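Local coordinates for protein galactose-1-phosphate uridylyltransferase (Pyrobaculum aerophilum str. IM2, PDB 6K9Z) that probably transfers uridylyl groups between UDP-glucose and hexose 1-phosphates, binding UDP, zinc and, in this crystal, iron(III), at residues Tyr12-Pro17 and Tyr52-Glu57; Pro72-Ser77 and Glu116-Tyr121; Arg182-Asn187 and Ala307-Cys312; Phe193-Phe196 and His202-His205. The protein carries 1 engineered substitution. All blocks are in the same frame, centred on the assembly; numbering follows the deposited sequence.

Interaction 1: Tyr12-Pro17 and Tyr52-Glu57; sequences YILVSP and YPVVTE. With UDP (uridine-5'-diphosphate), chain G.
The phenol ring of Tyr52 presents its edge to UDP: the ribose hydroxyl O2' lies in the plane of the ring, with CD2 of Tyr52 3.2 Å from O2' of UDP. The ring therefore borders the sugar and does not stack on it. The backbone N of Tyr52 is hydrogen-bonded to Asn50 OD1, and ND2 of the same asparagine grips the nucleotide.

Two residues further on, Val54 turns CG2 to Leu14, meeting Leu14 CD1 at 3.7 Å where the two side chains cross obliquely. Its CG1, set anti to the carbonyl carbon (chi1 -72°), lies near both Ser16 and the diphosphate: Val54 CG1 is 4.0 Å from Ser16 OG. From Val54 CG1 to O2B of UDP, on the beta-phosphate, is 4.1 Å. The Ser16 hydroxyl also comes alongside the valine backbone, OG standing 3.9 Å from Val54 CA, in plain van der Waals contact.

Strand 12-15 pairs with a parallel strand of the second subunit, and Thr293 of that subunit packs on both Leu14 and Val54. No hydrogen bond joins the two segments: apolar packing joins strand 12-15 to the loop that carries Tyr52 to the nucleotide, so any support from Leu14 and Ser16 is probably indirect, while polar recognition of UDP falls to groups such as Asn50, Tyr144 OH and Arg51 N.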
loop_
_atom_site.group_PDB
_atom_site.type_symbol
_atom_site.label_atom_id
_atom_site.label_comp_id
_atom_site.label_asym_id
_atom_site.label_seq_id
_atom_site.Cartn_x
_atom_site.Cartn_y
_atom_site.Cartn_z
ATOM N N TYR A 12 -4.312 3.876 -10.853
ATOM C CA TYR A 12 -4.543 5.285 -11.203
ATOM C C TYR A 12 -3.797 6.184 -10.265
ATOM O O TYR A 12 -3.766 5.962 -9.064
ATOM C CB TYR A 12 -6.040 5.618 -11.147
ATOM C CG TYR A 12 -6.836 4.825 -12.141
ATOM C CD1 TYR A 12 -6.742 5.008 -13.521
ATOM C CD2 TYR A 12 -7.662 3.842 -11.676
ATOM C CE1 TYR A 12 -7.451 4.217 -14.403
ATOM C CE2 TYR A 12 -8.437 3.088 -12.532
ATOM C CZ TYR A 12 -8.303 3.254 -13.894
ATOM O OH TYR A 12 -9.105 2.422 -14.580
ATOM N N ILE A 13 -3.259 7.275 -10.811
ATOM C CA ILE A 13 -2.663 8.349 -9.998
ATOM C C ILE A 13 -3.466 9.630 -10.265
ATOM O O ILE A 13 -3.515 10.096 -11.430
ATOM C CB ILE A 13 -1.160 8.522 -10.296
ATOM C CG1 ILE A 13 -0.441 7.157 -10.271
ATOM C CG2 ILE A 13 -0.523 9.500 -9.329
ATOM C CD1 ILE A 13 -0.398 6.441 -11.609
ATOM N N LEU A 14 -3.930 10.250 -9.185
ATOM C CA LEU A 14 -4.636 11.556 -9.232
ATOM C C LEU A 14 -3.568 12.625 -9.115
ATOM O O LEU A 14 -3.045 12.895 -8.003
ATOM C CB LEU A 14 -5.717 11.634 -8.137
ATOM C CG LEU A 14 -6.561 10.384 -7.906
ATOM C CD1 LEU A 14 -7.521 10.551 -6.724
ATOM C CD2 LEU A 14 -7.323 9.934 -9.129
ATOM N N VAL A 15 -3.147 13.178 -10.259
ATOM C CA VAL A 15 -2.054 14.190 -10.298
ATOM C C VAL A 15 -2.721 15.574 -10.189
ATOM O O VAL A 15 -3.458 15.897 -11.126
ATOM C CB VAL A 15 -1.227 14.029 -11.591
ATOM C CG1 VAL A 15 -0.113 15.054 -11.648
ATOM C CG2 VAL A 15 -0.652 12.631 -11.702
ATOM N N SER A 16 -2.639 16.275 -9.062
ATOM C CA SER A 16 -3.443 17.522 -8.822
ATOM C C SER A 16 -2.544 18.499 -8.146
ATOM O O SER A 16 -2.554 18.546 -6.924
ATOM C CB SER A 16 -4.650 17.329 -7.972
ATOM O OG SER A 16 -4.368 16.410 -6.913
ATOM N N PRO A 17 -1.703 19.183 -8.959
ATOM C CA PRO A 17 -0.765 20.213 -8.484
ATOM C C PRO A 17 -1.354 21.611 -8.217
ATOM O O PRO A 17 -1.416 21.938 -7.041
ATOM C CB PRO A 17 0.232 20.300 -9.646
ATOM C CG PRO A 17 -0.617 20.002 -10.874
ATOM C CD PRO A 17 -1.581 18.924 -10.408
ATOM N N TYR A 52 -8.623 21.172 -1.389
ATOM C CA TYR A 52 -7.657 20.734 -2.431
ATOM C C TYR A 52 -8.214 19.446 -3.038
ATOM O O TYR A 52 -7.823 18.355 -2.602
ATOM C CB TYR A 52 -6.280 20.523 -1.803
ATOM C CG TYR A 52 -5.833 21.676 -0.943
ATOM C CD1 TYR A 52 -5.353 22.842 -1.513
ATOM C CD2 TYR A 52 -5.921 21.617 0.437
ATOM C CE1 TYR A 52 -4.954 23.915 -0.735
ATOM C CE2 TYR A 52 -5.525 22.679 1.231
ATOM C CZ TYR A 52 -5.042 23.832 0.642
ATOM O OH TYR A 52 -4.652 24.888 1.412
ATOM N N PRO A 53 -9.085 19.590 -4.040
ATOM C CA PRO A 53 -9.753 18.427 -4.605
ATOM C C PRO A 53 -8.920 17.670 -5.639
ATOM O O PRO A 53 -8.305 18.288 -6.501
ATOM C CB PRO A 53 -10.995 19.020 -5.259
ATOM C CG PRO A 53 -10.609 20.420 -5.625
ATOM C CD PRO A 53 -9.592 20.854 -4.585
ATOM N N VAL A 54 -8.804 16.355 -5.428
ATOM C CA VAL A 54 -8.088 15.420 -6.347
ATOM C C VAL A 54 -8.892 15.305 -7.646
ATOM O O VAL A 54 -8.293 15.033 -8.698
ATOM C CB VAL A 54 -7.810 14.057 -5.690
ATOM C CG1 VAL A 54 -6.725 14.169 -4.634
ATOM C CG2 VAL A 54 -9.069 13.437 -5.110
ATOM N N VAL A 55 -10.218 15.420 -7.529
ATOM C CA VAL A 55 -11.151 15.383 -8.692
ATOM C C VAL A 55 -12.115 16.571 -8.569
ATOM O O VAL A 55 -12.419 16.971 -7.434
ATOM C CB VAL A 55 -11.909 14.044 -8.767
ATOM C CG1 VAL A 55 -11.048 12.938 -9.355
ATOM C CG2 VAL A 55 -12.457 13.633 -7.410
ATOM N N THR A 56 -12.556 17.121 -9.704
ATOM C CA THR A 56 -13.498 18.272 -9.707
ATOM C C THR A 56 -14.532 18.113 -10.826
ATOM O O THR A 56 -14.309 17.311 -11.745
ATOM C CB THR A 56 -12.795 19.629 -9.854
ATOM O OG1 THR A 56 -11.574 19.479 -10.574
ATOM C CG2 THR A 56 -12.538 20.309 -8.529
ATOM N N GLU A 57 -15.629 18.860 -10.713
ATOM C CA GLU A 57 -16.727 18.850 -11.711
ATOM C C GLU A 57 -16.195 19.351 -13.058
ATOM O O GLU A 57 -16.713 18.901 -14.090
ATOM C CB GLU A 57 -17.892 19.713 -11.226
ATOM C CG GLU A 57 -19.066 19.724 -12.181
ATOM C CD GLU A 57 -19.982 18.519 -12.072
ATOM O OE1 GLU A 57 -19.664 17.611 -11.281
ATOM O OE2 GLU A 57 -21.005 18.489 -12.783
HETATM N N1 UDP G . -8.940 19.849 4.086
HETATM C C2 UDP G . -9.886 20.765 3.607
HETATM N N3 UDP G . -9.836 22.048 3.949
HETATM C C4 UDP G . -8.859 22.474 4.720
HETATM C C5 UDP G . -7.893 21.629 5.194
HETATM C C6 UDP G . -7.962 20.304 4.839
HETATM O O2 UDP G . -10.806 20.452 2.907
HETATM O O4 UDP G . -8.815 23.647 5.041
HETATM C "C1'" UDP G . -8.900 18.450 3.710
HETATM C "C2'" UDP G . -7.560 18.381 2.977
HETATM O "O2'" UDP G . -7.424 19.075 1.756
HETATM C "C3'" UDP G . -7.347 16.909 2.804
HETATM C "C4'" UDP G . -7.863 16.384 4.072
HETATM O "O4'" UDP G . -8.591 17.460 4.681
HETATM O "O3'" UDP G . -7.985 16.346 1.708
HETATM C "C5'" UDP G . -6.522 15.965 4.645
HETATM O "O5'" UDP G . -5.899 14.918 3.855
HETATM P PA UDP G . -5.112 14.894 2.406
HETATM O O1A UDP G . -4.278 16.130 2.148
HETATM O O2A UDP G . -4.172 13.738 2.540
HETATM O O3A UDP G . -6.265 14.621 1.283
HETATM P PB UDP G . -6.358 14.763 -0.263
HETATM O O1B UDP G . -6.172 16.146 -0.388
HETATM O O2B UDP G . -7.672 14.265 -0.695
HETATM O O3B UDP G . -5.264 14.066 -0.825
#

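Interaction 2: Pro72-Ser77 and Glu116-Tyr121; sequences PARGSS and EGNAAY
Asn118 faces Arg74 from a type I turn spanning Glu116 to Ala119, closed by Ala119 N on Glu116 O at 3.1 Å, while Arg74 follows an inverse gamma turn centred on Ala73. The asparagine amide approaches over one face of the guanidinium, its CG 3.7 Å above the middle of the group and the two planes inclined by 45°. OD1 of Asn118 comes within 2.9 Å of Arg74 NH2, but from above the plane, where the N-H bonds do not point; the pair is electrostatic contact without a proper hydrogen bond. In Arg74, chi1 (178°) puts CG 4.0 Å from Asn118 CB, and the bend at chi2 (51°) turns the guanidinium under the amide.

The contact lies where strands 76-81 and 121-128 of the half-barrel sheet begin, on the two flanks of strand 140-146; Ala120 and Tyr121 form a classic beta bulge opposite Leu146 of the strand between them. Two waters span the gap. One donates to both carbonyls, 2.7 Å from Arg74 O and at a short distance from Asn118 O. The other lies 2.7 Å from Ser76 OG and donates to Glu116 OE1. Arg74 NH2 also makes a long, weak ion pair with Glu57 OE2, and Glu116 a similar one with Lys112.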
loop_
_atom_site.group_PDB
_atom_site.type_symbol
_atom_site.label_atom_id
_atom_site.label_comp_id
_atom_site.label_asym_id
_atom_site.label_seq_id
_atom_site.Cartn_x
_atom_site.Cartn_y
_atom_site.Cartn_z
ATOM N N PRO A 72 -9.694 12.525 -17.718
ATOM C CA PRO A 72 -10.038 13.735 -16.981
ATOM C C PRO A 72 -10.337 13.399 -15.512
ATOM O O PRO A 72 -10.963 12.401 -15.244
ATOM C CB PRO A 72 -11.292 14.268 -17.689
ATOM C CG PRO A 72 -11.126 13.783 -19.102
ATOM C CD PRO A 72 -10.505 12.413 -18.933
ATOM N N ALA A 73 -9.843 14.250 -14.617
ATOM C CA ALA A 73 -10.032 14.149 -13.147
ATOM C C ALA A 73 -11.423 14.664 -12.804
ATOM O O ALA A 73 -11.597 15.607 -12.002
ATOM C CB ALA A 73 -8.955 14.897 -12.441
ATOM N N ARG A 74 -12.422 14.003 -13.373
ATOM C CA ARG A 74 -13.841 14.402 -13.267
ATOM C C ARG A 74 -14.492 13.683 -12.078
ATOM O O ARG A 74 -14.499 12.436 -12.063
ATOM C CB ARG A 74 -14.570 14.044 -14.568
ATOM C CG ARG A 74 -16.054 14.357 -14.591
ATOM C CD ARG A 74 -16.373 15.769 -14.182
ATOM N NE ARG A 74 -17.809 16.065 -14.231
ATOM C CZ ARG A 74 -18.475 16.342 -15.333
ATOM N NH1 ARG A 74 -17.841 16.374 -16.490
ATOM N NH2 ARG A 74 -19.768 16.582 -15.290
ATOM N N GLY A 75 -15.060 14.454 -11.159
ATOM C CA GLY A 75 -15.633 13.918 -9.918
ATOM C C GLY A 75 -15.755 14.957 -8.835
ATOM O O GLY A 75 -15.892 16.157 -9.153
ATOM N N SER A 76 -15.867 14.489 -7.599
ATOM C CA SER A 76 -16.019 15.342 -6.400
ATOM C C SER A 76 -15.131 14.749 -5.329
ATOM O O SER A 76 -15.071 13.496 -5.201
ATOM C CB SER A 76 -17.428 15.432 -5.877
ATOM O OG SER A 76 -18.311 15.760 -6.899
ATOM N N SER A 77 -14.501 15.621 -4.573
ATOM C CA SER A 77 -13.742 15.253 -3.354
ATOM C C SER A 77 -14.383 16.019 -2.198
ATOM O O SER A 77 -14.479 17.255 -2.298
ATOM C CB SER A 77 -12.319 15.555 -3.505
ATOM O OG SER A 77 -11.679 15.329 -2.273
ATOM N N GLU A 116 -25.694 10.929 -11.118
ATOM C CA GLU A 116 -24.699 11.601 -11.997
ATOM C C GLU A 116 -24.029 10.573 -12.910
ATOM O O GLU A 116 -23.310 9.706 -12.396
ATOM C CB GLU A 116 -23.695 12.392 -11.153
ATOM C CG GLU A 116 -24.332 13.093 -9.964
ATOM C CD GLU A 116 -23.451 14.064 -9.191
ATOM O OE1 GLU A 116 -22.472 13.607 -8.556
ATOM O OE2 GLU A 116 -23.754 15.277 -9.213
ATOM N N GLY A 117 -24.227 10.730 -14.221
ATOM C CA GLY A 117 -23.686 9.789 -15.218
ATOM C C GLY A 117 -22.164 9.733 -15.169
ATOM O O GLY A 117 -21.582 8.734 -15.608
ATOM N N ASN A 118 -21.502 10.776 -14.684
ATOM C CA ASN A 118 -20.009 10.816 -14.709
ATOM C C ASN A 118 -19.396 10.058 -13.524
ATOM O O ASN A 118 -18.115 9.977 -13.467
ATOM C CB ASN A 118 -19.490 12.255 -14.723
ATOM C CG ASN A 118 -19.761 12.919 -16.055
ATOM O OD1 ASN A 118 -20.455 13.934 -16.142
ATOM N ND2 ASN A 118 -19.238 12.324 -17.109
ATOM N N ALA A 119 -20.199 9.539 -12.585
ATOM C CA ALA A 119 -19.619 8.965 -11.348
ATOM C C ALA A 119 -19.593 7.438 -11.474
ATOM O O ALA A 119 -20.667 6.804 -11.368
ATOM C CB ALA A 119 -20.403 9.443 -10.155
ATOM N N ALA A 120 -18.431 6.838 -11.639
ATOM C CA ALA A 120 -18.256 5.367 -11.666
ATOM C C ALA A 120 -18.229 4.768 -10.256
ATOM O O ALA A 120 -18.587 3.580 -10.063
ATOM C CB ALA A 120 -17.000 5.007 -12.418
ATOM N N TYR A 121 -17.791 5.531 -9.256
ATOM C CA TYR A 121 -17.494 4.961 -7.922
ATOM C C TYR A 121 -17.671 6.019 -6.836
ATOM O O TYR A 121 -17.273 7.182 -7.008
ATOM C CB TYR A 121 -16.094 4.322 -7.890
ATOM C CG TYR A 121 -16.047 3.275 -6.821
ATOM C CD1 TYR A 121 -16.480 1.990 -7.069
ATOM C CD2 TYR A 121 -15.610 3.602 -5.531
ATOM C CE1 TYR A 121 -16.484 1.036 -6.068
ATOM C CE2 TYR A 121 -15.628 2.655 -4.518
ATOM C CZ TYR A 121 -16.105 1.393 -4.783
ATOM O OH TYR A 121 -16.134 0.427 -3.829
HETATM O O HOH W 1 -16.869 11.232 -11.760
HETATM O O HOH W 2 -19.552 14.125 -8.594
#

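Interaction 3: Arg182-Asn187 and Ala307-Cys312; sequences RLVFQN and AALQKC
Leu309 reaches across to the backbone of strand 183-186 and straddles the junction between Val184 and Phe185. Its CD1 sits 3.6 Å from Val184 O and also touches Phe185 CB and, more loosely, Val184 CG2. CD2 of Leu309 approaches the Phe185 ring obliquely, 4.1 Å from CD1 of that ring. The leucine crosses both neighbouring side chains at about a right angle. Its CG points opposite the backbone N (chi1 -171°), which carries the branched end out from the helix to the strand.

Beside this apolar contact a water donates to Val184 O at 2.7 Å and accepts from Gln310 NE2 at 3.1 Å, giving the carbonyl under the leucine methyls a polar partner; the same NE2 is hydrogen-bonded to Lys306 O. Further out, Ile232 of helix 220-240 packs on both Phe185 and Leu309, Ala236 touches Leu309, and the Cys312-Cys235 disulfide ties the C-terminal segment to that helix. Replacing Leu309 with an alanine would probably leave a gap between Val184, Phe185 and Ile232 and weaken the hold of the helix on the strand.

Val184 and Phe185 form a classic beta bulge opposite Ala192. Their strand, 183-186, is outermost in the chain's long antiparallel sheet, and helix 298-309 packs on it through Leu309.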
loop_
_atom_site.group_PDB
_atom_site.type_symbol
_atom_site.label_atom_id
_atom_site.label_comp_id
_atom_site.label_asym_id
_atom_site.label_seq_id
_atom_site.Cartn_x
_atom_site.Cartn_y
_atom_site.Cartn_z
ATOM N N ARG A 182 -13.008 -16.289 14.383
ATOM C CA ARG A 182 -12.426 -14.924 14.300
ATOM C C ARG A 182 -13.514 -13.855 14.453
ATOM O O ARG A 182 -13.207 -12.682 14.193
ATOM C CB ARG A 182 -11.637 -14.759 12.998
ATOM C CG ARG A 182 -10.270 -15.426 13.018
ATOM C CD ARG A 182 -9.581 -15.367 11.669
ATOM N NE ARG A 182 -10.480 -15.831 10.630
ATOM C CZ ARG A 182 -10.533 -17.074 10.181
ATOM N NH1 ARG A 182 -9.712 -17.989 10.662
ATOM N NH2 ARG A 182 -11.399 -17.393 9.239
ATOM N N LEU A 183 -14.738 -14.238 14.834
ATOM C CA LEU A 183 -15.792 -13.204 14.953
ATOM C C LEU A 183 -15.428 -12.357 16.170
ATOM O O LEU A 183 -15.118 -12.963 17.204
ATOM C CB LEU A 183 -17.141 -13.914 15.133
ATOM C CG LEU A 183 -18.395 -13.042 15.059
ATOM C CD1 LEU A 183 -18.536 -12.315 13.725
ATOM C CD2 LEU A 183 -19.632 -13.912 15.237
ATOM N N VAL A 184 -15.478 -11.040 16.098
ATOM C CA VAL A 184 -15.216 -10.192 17.291
ATOM C C VAL A 184 -16.536 -9.581 17.796
ATOM O O VAL A 184 -16.617 -9.298 18.990
ATOM C CB VAL A 184 -14.151 -9.132 17.033
ATOM C CG1 VAL A 184 -12.830 -9.792 16.686
ATOM C CG2 VAL A 184 -14.618 -8.131 16.003
ATOM N N PHE A 185 -17.535 -9.395 16.921
ATOM C CA PHE A 185 -18.821 -8.776 17.302
ATOM C C PHE A 185 -19.865 -9.115 16.255
ATOM O O PHE A 185 -19.560 -9.217 15.049
ATOM C CB PHE A 185 -18.674 -7.269 17.506
ATOM C CG PHE A 185 -19.990 -6.590 17.764
ATOM C CD1 PHE A 185 -20.602 -6.708 19.000
ATOM C CD2 PHE A 185 -20.643 -5.852 16.783
ATOM C CE1 PHE A 185 -21.822 -6.095 19.264
ATOM C CE2 PHE A 185 -21.905 -5.314 17.027
ATOM C CZ PHE A 185 -22.484 -5.422 18.272
ATOM N N GLN A 186 -21.119 -9.260 16.691
ATOM C CA GLN A 186 -22.218 -9.333 15.721
ATOM C C GLN A 186 -23.453 -8.782 16.386
ATOM O O GLN A 186 -23.573 -8.789 17.625
ATOM C CB GLN A 186 -22.411 -10.757 15.208
ATOM C CG GLN A 186 -23.042 -11.677 16.261
ATOM C CD GLN A 186 -23.175 -13.076 15.719
ATOM O OE1 GLN A 186 -23.710 -13.266 14.636
ATOM N NE2 GLN A 186 -22.674 -14.057 16.471
ATOM N N ASN A 187 -24.327 -8.271 15.535
ATOM C CA ASN A 187 -25.686 -7.836 15.935
ATOM C C ASN A 187 -26.685 -8.479 14.961
ATOM O O ASN A 187 -26.338 -9.437 14.235
ATOM C CB ASN A 187 -25.811 -6.339 16.229
ATOM C CG ASN A 187 -25.479 -5.454 15.050
ATOM O OD1 ASN A 187 -25.591 -5.876 13.907
ATOM N ND2 ASN A 187 -25.083 -4.226 15.329
ATOM N N ALA A 307 -11.709 -9.948 23.302
ATOM C CA ALA A 307 -11.598 -9.810 24.775
ATOM C C ALA A 307 -11.711 -8.316 25.100
ATOM O O ALA A 307 -12.460 -7.952 26.068
ATOM C CB ALA A 307 -10.310 -10.424 25.293
ATOM N N ALA A 308 -10.985 -7.464 24.356
ATOM C CA ALA A 308 -10.976 -6.004 24.607
ATOM C C ALA A 308 -12.382 -5.449 24.381
ATOM O O ALA A 308 -12.820 -4.527 25.117
ATOM C CB ALA A 308 -9.978 -5.275 23.724
ATOM N N LEU A 309 -13.051 -5.974 23.364
ATOM C CA LEU A 309 -14.349 -5.494 22.864
ATOM C C LEU A 309 -15.423 -5.718 23.917
ATOM O O LEU A 309 -16.381 -4.936 23.924
ATOM C CB LEU A 309 -14.665 -6.257 21.576
ATOM C CG LEU A 309 -15.870 -5.748 20.797
ATOM C CD1 LEU A 309 -15.620 -5.899 19.300
ATOM C CD2 LEU A 309 -17.145 -6.448 21.217
ATOM N N GLN A 310 -15.258 -6.720 24.785
ATOM C CA GLN A 310 -16.230 -7.022 25.874
ATOM C C GLN A 310 -16.412 -5.786 26.748
ATOM O O GLN A 310 -17.548 -5.574 27.249
ATOM C CB GLN A 310 -15.796 -8.192 26.758
ATOM C CG GLN A 310 -15.706 -9.510 25.994
ATOM C CD GLN A 310 -16.837 -9.790 25.034
ATOM O OE1 GLN A 310 -17.910 -10.244 25.453
ATOM N NE2 GLN A 310 -16.619 -9.593 23.735
ATOM N N LYS A 311 -15.377 -4.966 26.909
ATOM C CA LYS A 311 -15.438 -3.770 27.787
ATOM C C LYS A 311 -16.215 -2.639 27.089
ATOM O O LYS A 311 -16.642 -1.718 27.820
ATOM C CB LYS A 311 -14.018 -3.354 28.200
ATOM C CG LYS A 311 -13.158 -4.485 28.763
ATOM C CD LYS A 311 -11.673 -4.127 28.951
ATOM C CE LYS A 311 -11.444 -2.960 29.902
ATOM N NZ LYS A 311 -12.303 -3.006 31.119
ATOM N N CYS A 312 -16.497 -2.736 25.775
ATOM C CA CYS A 312 -17.271 -1.712 25.001
ATOM C C CYS A 312 -18.781 -2.037 24.948
ATOM O O CYS A 312 -19.543 -1.218 24.367
ATOM C CB CYS A 312 -16.752 -1.606 23.582
ATOM S SG CYS A 312 -14.989 -1.149 23.591
HETATM O O HOH W 3 -18.118 -10.203 21.081
#

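Interaction 4: Phe193-Phe196 and His202-His205; sequences FVPF and HEVH
Pro195 rests on the imidazole of His205, its CG 3.6 Å from the ring centroid and only 9° off the ring normal, a CH-pi contact in which the two side chains cross at about a right angle. NE2 of the imidazole is also held: it donates to Glu203 OE2 at 2.8 Å (157°), meeting the carboxylate on its anti side and slightly out of both planes. Glu203 is itself held by Lys199 N and Trp200 N, which bond to its OE1.

The Phe193 ring turns back over the strand, its CG lodged between backbone N and carbonyl carbon (chi1 60°), and takes His205 O over one face, 3.9 Å from CD2. These two residues form an antiparallel hydrogen-bonded pair: Phe193 N gives to His205 O at 3.0 Å, and His205 N to Phe193 O at 2.9 Å. Pairing then lapses, and the buried Glu203 O is met by carbon, with Val194 CG2 3.3 Å away.

The side chain of His205 comes within about 5 Å of the iron and lies beside those of its ligands Glu268 and His266, consistent with a second-shell place. With alanine in place of His205, Glu203 OE2 would probably lose its donor and Pro195 the ring it lies on, unsettling this flank of the iron site.

Strand 202-208 runs between 190-193 and 266-271, with helix 298-309 packing on Val194 and Val204 and helix 220-240 on Val204.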
loop_
_atom_site.group_PDB
_atom_site.type_symbol
_atom_site.label_atom_id
_atom_site.label_comp_id
_atom_site.label_asym_id
_atom_site.label_seq_id
_atom_site.Cartn_x
_atom_site.Cartn_y
_atom_site.Cartn_z
ATOM N N PHE A 193 -15.397 -9.451 11.924
ATOM C CA PHE A 193 -14.486 -10.603 12.106
ATOM C C PHE A 193 -13.114 -10.191 11.601
ATOM O O PHE A 193 -12.995 -9.317 10.723
ATOM C CB PHE A 193 -15.035 -11.875 11.440
ATOM C CG PHE A 193 -15.242 -11.750 9.952
ATOM C CD1 PHE A 193 -14.220 -12.037 9.070
ATOM C CD2 PHE A 193 -16.456 -11.306 9.432
ATOM C CE1 PHE A 193 -14.407 -11.925 7.707
ATOM C CE2 PHE A 193 -16.613 -11.151 8.061
ATOM C CZ PHE A 193 -15.601 -11.502 7.203
ATOM N N VAL A 194 -12.087 -10.851 12.120
ATOM C CA VAL A 194 -10.741 -10.761 11.528
ATOM C C VAL A 194 -10.742 -11.723 10.347
ATOM O O VAL A 194 -11.013 -12.924 10.515
ATOM C CB VAL A 194 -9.638 -11.082 12.540
ATOM C CG1 VAL A 194 -8.303 -11.059 11.848
ATOM C CG2 VAL A 194 -9.660 -10.097 13.705
ATOM N N PRO A 195 -10.517 -11.283 9.097
ATOM C CA PRO A 195 -10.494 -12.251 8.008
ATOM C C PRO A 195 -9.309 -13.221 8.101
ATOM O O PRO A 195 -8.242 -12.852 8.636
ATOM C CB PRO A 195 -10.327 -11.393 6.755
ATOM C CG PRO A 195 -9.806 -10.070 7.240
ATOM C CD PRO A 195 -10.334 -9.901 8.648
ATOM N N PHE A 196 -9.491 -14.424 7.567
ATOM C CA PHE A 196 -8.402 -15.433 7.437
ATOM C C PHE A 196 -7.185 -14.807 6.756
ATOM O O PHE A 196 -6.037 -15.059 7.122
ATOM C CB PHE A 196 -8.871 -16.653 6.660
ATOM C CG PHE A 196 -7.848 -17.760 6.630
ATOM C CD1 PHE A 196 -7.693 -18.604 7.708
ATOM C CD2 PHE A 196 -7.080 -17.993 5.505
ATOM C CE1 PHE A 196 -6.753 -19.615 7.703
ATOM C CE2 PHE A 196 -6.150 -19.031 5.488
ATOM C CZ PHE A 196 -6.026 -19.868 6.577
ATOM N N HIS A 202 -4.031 -5.186 13.144
ATOM C CA HIS A 202 -5.381 -5.395 13.720
ATOM C C HIS A 202 -6.438 -5.160 12.662
ATOM O O HIS A 202 -7.005 -4.007 12.667
ATOM C CB HIS A 202 -5.638 -4.477 14.909
ATOM C CG HIS A 202 -4.838 -4.855 16.107
ATOM N ND1 HIS A 202 -3.534 -4.390 16.312
ATOM C CD2 HIS A 202 -5.117 -5.667 17.137
ATOM C CE1 HIS A 202 -3.084 -4.898 17.465
ATOM N NE2 HIS A 202 -4.039 -5.684 17.990
ATOM N N GLU A 203 -6.844 -6.183 11.923
ATOM C CA GLU A 203 -7.706 -5.956 10.744
ATOM C C GLU A 203 -9.066 -6.585 11.024
ATOM O O GLU A 203 -9.114 -7.744 11.417
ATOM C CB GLU A 203 -7.033 -6.490 9.481
ATOM C CG GLU A 203 -7.925 -6.319 8.244
ATOM C CD GLU A 203 -7.161 -6.534 6.943
ATOM O OE1 GLU A 203 -5.938 -6.782 7.026
ATOM O OE2 GLU A 203 -7.819 -6.514 5.872
ATOM N N VAL A 204 -10.102 -5.778 10.895
ATOM C CA VAL A 204 -11.497 -6.234 11.114
ATOM C C VAL A 204 -12.322 -5.836 9.905
ATOM O O VAL A 204 -12.246 -4.658 9.456
ATOM C CB VAL A 204 -12.052 -5.670 12.436
ATOM C CG1 VAL A 204 -13.497 -6.154 12.620
ATOM C CG2 VAL A 204 -11.234 -6.023 13.641
ATOM N N HIS A 205 -13.064 -6.794 9.343
ATOM C CA HIS A 205 -14.033 -6.525 8.247
ATOM C C HIS A 205 -15.443 -6.574 8.820
ATOM O O HIS A 205 -15.726 -7.495 9.660
ATOM C CB HIS A 205 -13.830 -7.522 7.127
ATOM C CG HIS A 205 -12.570 -7.334 6.368
ATOM N ND1 HIS A 205 -12.373 -7.921 5.161
ATOM C CD2 HIS A 205 -11.437 -6.664 6.693
ATOM C CE1 HIS A 205 -11.155 -7.628 4.745
ATOM N NE2 HIS A 205 -10.548 -6.865 5.687
#

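In the fold
The four contacts form two pairs on opposite sides of the chain's centre. Interactions 1 and 2, with centres 11 Å apart, are stitched together through Thr56, whose N lies 2.9 Å from Ala73 O and whose O lies 3.0 Å from Gly75 N; interaction 1 borders the UDP pocket, while Arg74 of interaction 2 is about 12 Å, side chain to side chain, from Tyr144. Interaction 4 is nested within the loop closed by interaction 3; their centres are 12 Å apart and Arg182 O meets Val194 N at 3.0 Å. Of these two, interaction 4 adjoins the iron. Interactions 2, 3 and 4 reach the same sheet, yet the centres of 2 and 4 are 31 Å apart.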